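Side-chain contacts in branched-chain alpha-ketoacid decarboxylase (Lactococcus lactis, PDB 2VBF), which probably decarboxylates branched-chain and aromatic alpha-keto acids to aldehydes, using thiamine diphosphate and a magnesium ion as cofactors: residues E72-Y77 with V459-L464; M78-A83 with I427-P432. All coordinates share one frame; numbering follows the deposited sequence.

Interaction 1: E72-Y77 with V459-L464; sequences ELNASY and VQELGL. With TPP (thiamine diphosphate), chain D.
Asn74 reaches from helix 72-86 to residues 459-464, and its ND2 points between Glu461 and Gln460. The amide and the Glu461 carboxylate are steeply turned against each other, their planes 75° apart, yet OE2 lies almost exactly in the plane of the amide. From this in-plane position Glu461 OE2 accepts a fairly straight bond from Asn74 ND2 (2.8 Å, 159°) with its anti lone pair. With CG set anti to the carbonyl carbon (chi1 -60°), Glu461 CG lies 3.4 Å from Asn74 CB. The carboxylate is gripped further by Asn69 and the backbone N of Ala70, both donating to OE1. The contact joins the N-terminal, pyrimidine-binding part of the thiamine diphosphate enzyme fold to the C-terminal, diphosphate-binding part. Gln460 crosses Asn74 at about a right angle, and Asn74 ND2 makes a weak bond, 3.4 Å, to Gln460 OE1; the Gln460 amide has its stronger partner in Gln460 of the second subunit. Two residues earlier on the helix, Glu72 turns away from 459-464 and sets OE2 2.7 Å from N1' of the cofactor whose diphosphate end is held by the second subunit, as the glutamate that meets N1' does in other thiamine diphosphate enzymes.

Interaction 2: M78-A83 with I427-P432; sequences MADGYA and IGYTFP. With TPP (thiamine diphosphate), chain F.
Tyr429 and Pro432 meet Asp80 and Met78 at the end of a segment that starts on the cofactor. Ile427 is wedged between the two rings of thiamine diphosphate: CG1 lies 3.5 Å from N3' of the pyrimidine, while CD1 comes 3.6 Å from CM4 on the thiazolium. A bulky aliphatic residue in this place supports the V-shaped cofactor in this enzyme family, and the backbone N of Ile427 sits 3.1 Å from N3'. At Gly428 the backbone takes a positive phi, where a CB would collide with the carbonyl oxygen of Ile427. Tyr429 then swings its CG away from its own backbone N (chi1 163°), which carries the ring to helix 72-86. Its OH donates to Asp80 OD1 over 2.6 Å, arriving from above the carboxylate plane, 50° out of it, while CB of Asp80 lies at the ring edge. The contact joins the N-terminal and C-terminal cofactor-binding domains of the chain. Arg84 forms a salt bridge to the same OD1 and Ser109 bonds OD2, fixing how the carboxylate is turned. A phenylalanine here would probably leave Asp80 OD1 without its hydroxyl bond, relying on Arg84. Thr430 and Phe431 face strand 445-451 of the C-terminal parallel sheet. At Pro432 the two backbones come nearest: its O lies 3.4 Å from Met78 CG and accepts a CA-H...O contact from Met78 CA at 3.5 Å. The bend at the methionine thioether (chi3 -65°) brings CE to 3.9 Å from Pro432 CB.

Helix 72-86 serves both contacts with successive parts of its length: residues 72-77 in interaction 1 and 78-83 in interaction 2. Their centres are 8 Å apart, and they touch, with Asn74 O 3.3 Å from Pro432 CB and Leu464 CD1 3.5 Å from Met78 SD. Along the chain 427-432 comes before 459-464, so interaction 2 is nested within the loop closed by interaction 1. Both fasten the N-terminal cofactor-binding domain to the C-terminal one of the same chain. The cofactors they reach are different copies, Glu72 meeting one held by the second subunit and Ile427 one held by this chain, consistent with active sites shared between subunits.

Interaction 1: E72-Y77 with V459-L464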
loop_
_atom_site.group_PDB
_atom_site.type_symbol
_atom_site.label_atom_id
_atom_site.label_comp_id
_atom_site.label_asym_id
_atom_site.label_seq_id
_atom_site.Cartn_x
_atom_site.Cartn_y
_atom_site.Cartn_z
ATOM N N GLU A 72 -1.026 1.577 -6.698
ATOM C CA GLU A 72 0.129 2.467 -6.512
ATOM C C GLU A 72 1.314 1.846 -5.782
ATOM O O GLU A 72 2.474 2.172 -6.079
ATOM C CB GLU A 72 -0.283 3.762 -5.816
ATOM C CG GLU A 72 -1.180 4.630 -6.670
ATOM C CD GLU A 72 -2.670 4.309 -6.536
ATOM O OE1 GLU A 72 -3.055 3.263 -5.948
ATOM O OE2 GLU A 72 -3.472 5.128 -7.032
ATOM N N LEU A 73 1.055 0.997 -4.789
ATOM C CA LEU A 73 2.156 0.322 -4.134
ATOM C C LEU A 73 2.948 -0.469 -5.172
ATOM O O LEU A 73 4.177 -0.407 -5.220
ATOM C CB LEU A 73 1.678 -0.600 -3.001
ATOM C CG LEU A 73 2.812 -1.288 -2.235
ATOM C CD1 LEU A 73 3.793 -0.302 -1.585
ATOM C CD2 LEU A 73 2.287 -2.274 -1.196
ATOM N N ASN A 74 2.231 -1.200 -6.023
ATOM C CA ASN A 74 2.870 -1.977 -7.061
ATOM C C ASN A 74 3.638 -1.103 -8.040
ATOM O O ASN A 74 4.745 -1.489 -8.445
ATOM C CB ASN A 74 1.858 -2.866 -7.788
ATOM C CG ASN A 74 1.250 -3.917 -6.861
ATOM O OD1 ASN A 74 1.738 -4.131 -5.743
ATOM N ND2 ASN A 74 0.167 -4.566 -7.306
ATOM N N ALA A 75 3.074 0.058 -8.395
ATOM C CA ALA A 75 3.725 1.050 -9.259
ATOM C C ALA A 75 5.070 1.474 -8.684
ATOM O O ALA A 75 6.069 1.521 -9.401
ATOM C CB ALA A 75 2.801 2.304 -9.470
ATOM N N SER A 76 5.100 1.725 -7.380
ATOM C CA SER A 76 6.323 2.148 -6.698
ATOM C C SER A 76 7.394 1.042 -6.704
ATOM O O SER A 76 8.566 1.291 -6.979
ATOM C CB SER A 76 5.992 2.628 -5.277
ATOM O OG SER A 76 5.685 1.568 -4.389
ATOM N N TYR A 77 6.965 -0.191 -6.460
ATOM C CA TYR A 77 7.842 -1.347 -6.548
ATOM C C TYR A 77 8.392 -1.517 -7.969
ATOM O O TYR A 77 9.570 -1.839 -8.172
ATOM C CB TYR A 77 7.076 -2.609 -6.159
ATOM C CG TYR A 77 6.701 -2.791 -4.691
ATOM C CD1 TYR A 77 7.415 -2.181 -3.654
ATOM C CD2 TYR A 77 5.660 -3.664 -4.347
ATOM C CE1 TYR A 77 7.083 -2.431 -2.305
ATOM C CE2 TYR A 77 5.322 -3.904 -3.026
ATOM C CZ TYR A 77 6.035 -3.289 -2.015
ATOM O OH TYR A 77 5.687 -3.550 -0.711
ATOM N N VAL A 459 -0.104 -9.643 -6.538
ATOM C CA VAL A 459 -0.545 -10.463 -7.665
ATOM C C VAL A 459 -1.213 -9.697 -8.815
ATOM O O VAL A 459 -1.118 -10.114 -9.965
ATOM C CB VAL A 459 -1.510 -11.590 -7.168
ATOM C CG1 VAL A 459 -2.831 -10.991 -6.730
ATOM C CG2 VAL A 459 -1.721 -12.646 -8.263
ATOM N N GLN A 460 -1.859 -8.564 -8.526
ATOM C CA GLN A 460 -2.670 -7.881 -9.544
ATOM C C GLN A 460 -1.874 -7.328 -10.721
ATOM O O GLN A 460 -2.477 -7.023 -11.766
ATOM C CB GLN A 460 -3.594 -6.808 -8.953
ATOM C CG GLN A 460 -2.926 -5.805 -8.030
ATOM C CD GLN A 460 -2.955 -6.264 -6.590
ATOM O OE1 GLN A 460 -1.991 -6.852 -6.083
ATOM N NE2 GLN A 460 -4.082 -6.050 -5.941
ATOM N N GLU A 461 -0.544 -7.222 -10.609
ATOM C CA GLU A 461 0.254 -6.766 -11.771
ATOM C C GLU A 461 0.420 -7.851 -12.848
ATOM O O GLU A 461 1.023 -7.612 -13.896
ATOM C CB GLU A 461 1.613 -6.208 -11.364
ATOM C CG GLU A 461 1.549 -4.989 -10.420
ATOM C CD GLU A 461 0.494 -3.964 -10.779
ATOM O OE1 GLU A 461 0.485 -3.509 -11.940
ATOM O OE2 GLU A 461 -0.334 -3.603 -9.900
ATOM N N LEU A 462 -0.111 -9.044 -12.594
ATOM C CA LEU A 462 -0.261 -10.050 -13.645
ATOM C C LEU A 462 -0.969 -9.443 -14.877
ATOM O O LEU A 462 -0.573 -9.712 -16.006
ATOM C CB LEU A 462 -1.028 -11.257 -13.087
ATOM C CG LEU A 462 -0.984 -12.638 -13.728
ATOM C CD1 LEU A 462 0.351 -12.978 -14.344
ATOM C CD2 LEU A 462 -1.370 -13.672 -12.664
ATOM N N GLY A 463 -1.987 -8.604 -14.674
ATOM C CA GLY A 463 -2.677 -7.951 -15.789
ATOM C C GLY A 463 -1.740 -7.149 -16.680
ATOM O O GLY A 463 -1.750 -7.287 -17.905
ATOM N N LEU A 464 -0.929 -6.302 -16.054
ATOM C CA LEU A 464 0.087 -5.533 -16.754
ATOM C C LEU A 464 1.039 -6.420 -17.553
ATOM O O LEU A 464 1.362 -6.114 -18.697
ATOM C CB LEU A 464 0.864 -4.690 -15.734
ATOM C CG LEU A 464 2.033 -3.833 -16.229
ATOM C CD1 LEU A 464 2.322 -2.700 -15.227
ATOM C CD2 LEU A 464 3.291 -4.660 -16.479
HETATM N "N1'" TPP D . -6.076 5.676 -6.891
HETATM C "C2'" TPP D . -6.661 5.562 -5.649
HETATM C CM2 TPP D . -5.990 4.752 -4.585
HETATM N "N3'" TPP D . -7.842 6.204 -5.413
HETATM C "C4'" TPP D . -8.460 6.951 -6.400
HETATM N "N4'" TPP D . -9.587 7.572 -6.074
HETATM C "C5'" TPP D . -7.886 7.054 -7.675
HETATM C "C6'" TPP D . -6.681 6.396 -7.905
HETATM C "C7'" TPP D . -8.570 7.853 -8.788
HETATM N N3 TPP D . -9.820 7.237 -9.249
HETATM C C2 TPP D . -11.103 7.560 -8.816
HETATM S S1 TPP D . -12.318 6.726 -9.487
HETATM C C5 TPP D . -11.246 5.915 -10.382
HETATM C C4 TPP D . -9.907 6.268 -10.194
HETATM C CM4 TPP D . -8.726 5.666 -10.911
HETATM C C6 TPP D . -11.805 4.896 -11.337
HETATM C C7 TPP D . -12.530 3.734 -10.665
HETATM O O7 TPP D . -12.879 2.862 -11.728
HETATM P PA TPP D . -13.964 1.681 -11.560
HETATM O O1A TPP D . -13.671 1.018 -10.223
HETATM O O2A TPP D . -13.785 0.747 -12.732
HETATM O O3A TPP D . -15.373 2.428 -11.466
HETATM P PB TPP D . -16.414 2.765 -12.668
HETATM O O1B TPP D . -16.573 4.255 -12.648
HETATM O O2B TPP D . -17.691 2.055 -12.336
HETATM O O3B TPP D . -15.832 2.234 -13.950
#

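Interaction 2: M78-A83 with I427-P432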
loop_
_atom_site.group_PDB
_atom_site.type_symbol
_atom_site.label_atom_id
_atom_site.label_comp_id
_atom_site.label_asym_id
_atom_site.label_seq_id
_atom_site.Cartn_x
_atom_site.Cartn_y
_atom_site.Cartn_z
ATOM N N MET A 78 7.504 -1.352 -8.939
ATOM C CA MET A 78 7.872 -1.515 -10.346
ATOM C C MET A 78 8.899 -0.484 -10.778
ATOM O O MET A 78 9.870 -0.833 -11.447
ATOM C CB MET A 78 6.642 -1.432 -11.239
ATOM C CG MET A 78 6.896 -1.894 -12.677
ATOM S SD MET A 78 5.398 -2.280 -13.634
ATOM C CE MET A 78 4.771 -3.677 -12.714
ATOM N N ALA A 79 8.669 0.767 -10.384
ATOM C CA ALA A 79 9.615 1.861 -10.646
ATOM C C ALA A 79 10.994 1.590 -10.018
ATOM O O ALA A 79 12.037 1.834 -10.635
ATOM C CB ALA A 79 9.039 3.183 -10.164
ATOM N N ASP A 80 11.002 1.042 -8.804
ATOM C CA ASP A 80 12.237 0.654 -8.134
ATOM C C ASP A 80 13.011 -0.404 -8.960
ATOM O O ASP A 80 14.179 -0.206 -9.273
ATOM C CB ASP A 80 11.902 0.184 -6.706
ATOM C CG ASP A 80 13.110 -0.197 -5.887
ATOM O OD1 ASP A 80 13.897 -1.063 -6.313
ATOM O OD2 ASP A 80 13.212 0.322 -4.753
ATOM N N GLY A 81 12.361 -1.508 -9.340
ATOM C CA GLY A 81 12.988 -2.494 -10.217
ATOM C C GLY A 81 13.517 -1.915 -11.519
ATOM O O GLY A 81 14.621 -2.229 -11.955
ATOM N N TYR A 82 12.723 -1.056 -12.142
ATOM C CA TYR A 82 13.147 -0.379 -13.367
ATOM C C TYR A 82 14.405 0.446 -13.109
ATOM O O TYR A 82 15.338 0.417 -13.914
ATOM C CB TYR A 82 12.013 0.505 -13.851
ATOM C CG TYR A 82 12.173 1.191 -15.197
ATOM C CD1 TYR A 82 11.630 0.642 -16.350
ATOM C CD2 TYR A 82 12.787 2.432 -15.296
ATOM C CE1 TYR A 82 11.720 1.296 -17.586
ATOM C CE2 TYR A 82 12.890 3.091 -16.520
ATOM C CZ TYR A 82 12.353 2.521 -17.666
ATOM O OH TYR A 82 12.441 3.194 -18.894
ATOM N N ALA A 83 14.444 1.148 -11.972
ATOM C CA ALA A 83 15.599 1.982 -11.618
ATOM C C ALA A 83 16.857 1.144 -11.435
ATOM O O ALA A 83 17.947 1.559 -11.833
ATOM C CB ALA A 83 15.316 2.805 -10.360
ATOM N N ILE A 427 8.006 -7.884 1.499
ATOM C CA ILE A 427 7.523 -8.998 0.698
ATOM C C ILE A 427 6.452 -8.533 -0.279
ATOM O O ILE A 427 5.606 -7.697 0.060
ATOM C CB ILE A 427 7.047 -10.234 1.515
ATOM C CG1 ILE A 427 5.886 -9.926 2.470
ATOM C CG2 ILE A 427 8.234 -10.856 2.275
ATOM C CD1 ILE A 427 5.096 -11.183 2.901
ATOM N N GLY A 428 6.502 -9.104 -1.484
ATOM C CA GLY A 428 5.647 -8.714 -2.589
ATOM C C GLY A 428 6.363 -7.819 -3.580
ATOM O O GLY A 428 6.001 -7.788 -4.743
ATOM N N TYR A 429 7.357 -7.070 -3.092
ATOM C CA TYR A 429 8.178 -6.187 -3.910
ATOM C C TYR A 429 8.603 -6.823 -5.237
ATOM O O TYR A 429 8.524 -6.184 -6.290
ATOM C CB TYR A 429 9.436 -5.746 -3.121
ATOM C CG TYR A 429 10.535 -5.185 -3.999
ATOM C CD1 TYR A 429 10.469 -3.893 -4.479
ATOM C CD2 TYR A 429 11.631 -5.967 -4.352
ATOM C CE1 TYR A 429 11.483 -3.385 -5.293
ATOM C CE2 TYR A 429 12.644 -5.473 -5.171
ATOM C CZ TYR A 429 12.548 -4.176 -5.645
ATOM O OH TYR A 429 13.544 -3.678 -6.469
ATOM N N THR A 430 9.084 -8.064 -5.171
ATOM C CA THR A 430 9.791 -8.653 -6.310
ATOM C C THR A 430 8.960 -8.862 -7.578
ATOM O O THR A 430 9.518 -8.869 -8.681
ATOM C CB THR A 430 10.491 -9.985 -5.956
ATOM O OG1 THR A 430 9.538 -10.894 -5.402
ATOM C CG2 THR A 430 11.658 -9.727 -4.982
ATOM N N PHE A 431 7.655 -9.054 -7.436
ATOM C CA PHE A 431 6.830 -9.328 -8.601
ATOM C C PHE A 431 6.711 -8.082 -9.493
ATOM O O PHE A 431 7.188 -8.097 -10.626
ATOM C CB PHE A 431 5.497 -10.021 -8.244
ATOM C CG PHE A 431 4.599 -10.264 -9.440
ATOM C CD1 PHE A 431 5.099 -10.871 -10.604
ATOM C CD2 PHE A 431 3.267 -9.909 -9.404
ATOM C CE1 PHE A 431 4.258 -11.080 -11.714
ATOM C CE2 PHE A 431 2.432 -10.102 -10.515
ATOM C CZ PHE A 431 2.935 -10.709 -11.661
ATOM N N PRO A 432 6.149 -6.963 -8.986
ATOM C CA PRO A 432 6.201 -5.774 -9.846
ATOM C C PRO A 432 7.636 -5.333 -10.192
ATOM O O PRO A 432 7.902 -4.861 -11.306
ATOM C CB PRO A 432 5.470 -4.702 -9.017
ATOM C CG PRO A 432 4.667 -5.461 -7.993
ATOM C CD PRO A 432 5.448 -6.709 -7.714
HETATM N "N1'" TPP F . 4.981 -7.668 5.399
HETATM C "C2'" TPP F . 5.807 -7.032 4.508
HETATM C CM2 TPP F . 5.237 -5.956 3.627
HETATM N "N3'" TPP F . 7.132 -7.384 4.451
HETATM C "C4'" TPP F . 7.644 -8.361 5.278
HETATM N "N4'" TPP F . 8.922 -8.650 5.199
HETATM C "C5'" TPP F . 6.804 -9.034 6.173
HETATM C "C6'" TPP F . 5.463 -8.677 6.232
HETATM C "C7'" TPP F . 7.323 -10.134 7.069
HETATM N N3 TPP F . 7.717 -11.322 6.319
HETATM C C2 TPP F . 8.996 -11.650 5.906
HETATM S S1 TPP F . 9.149 -13.040 5.094
HETATM C C5 TPP F . 7.561 -13.315 5.273
HETATM C C4 TPP F . 6.866 -12.320 5.961
HETATM C CM4 TPP F . 5.393 -12.339 6.262
HETATM C C6 TPP F . 7.000 -14.606 4.710
HETATM C C7 TPP F . 7.180 -14.777 3.209
HETATM O O7 TPP F . 6.576 -16.005 2.882
HETATM P PA TPP F . 6.691 -16.640 1.423
HETATM O O1A TPP F . 6.629 -15.573 0.353
HETATM O O2A TPP F . 5.580 -17.663 1.279
HETATM O O3A TPP F . 8.192 -17.242 1.419
HETATM P PB TPP F . 8.677 -18.718 1.893
HETATM O O1B TPP F . 9.665 -18.489 3.002
HETATM O O2B TPP F . 9.373 -19.308 0.699
HETATM O O3B TPP F . 7.501 -19.553 2.318
#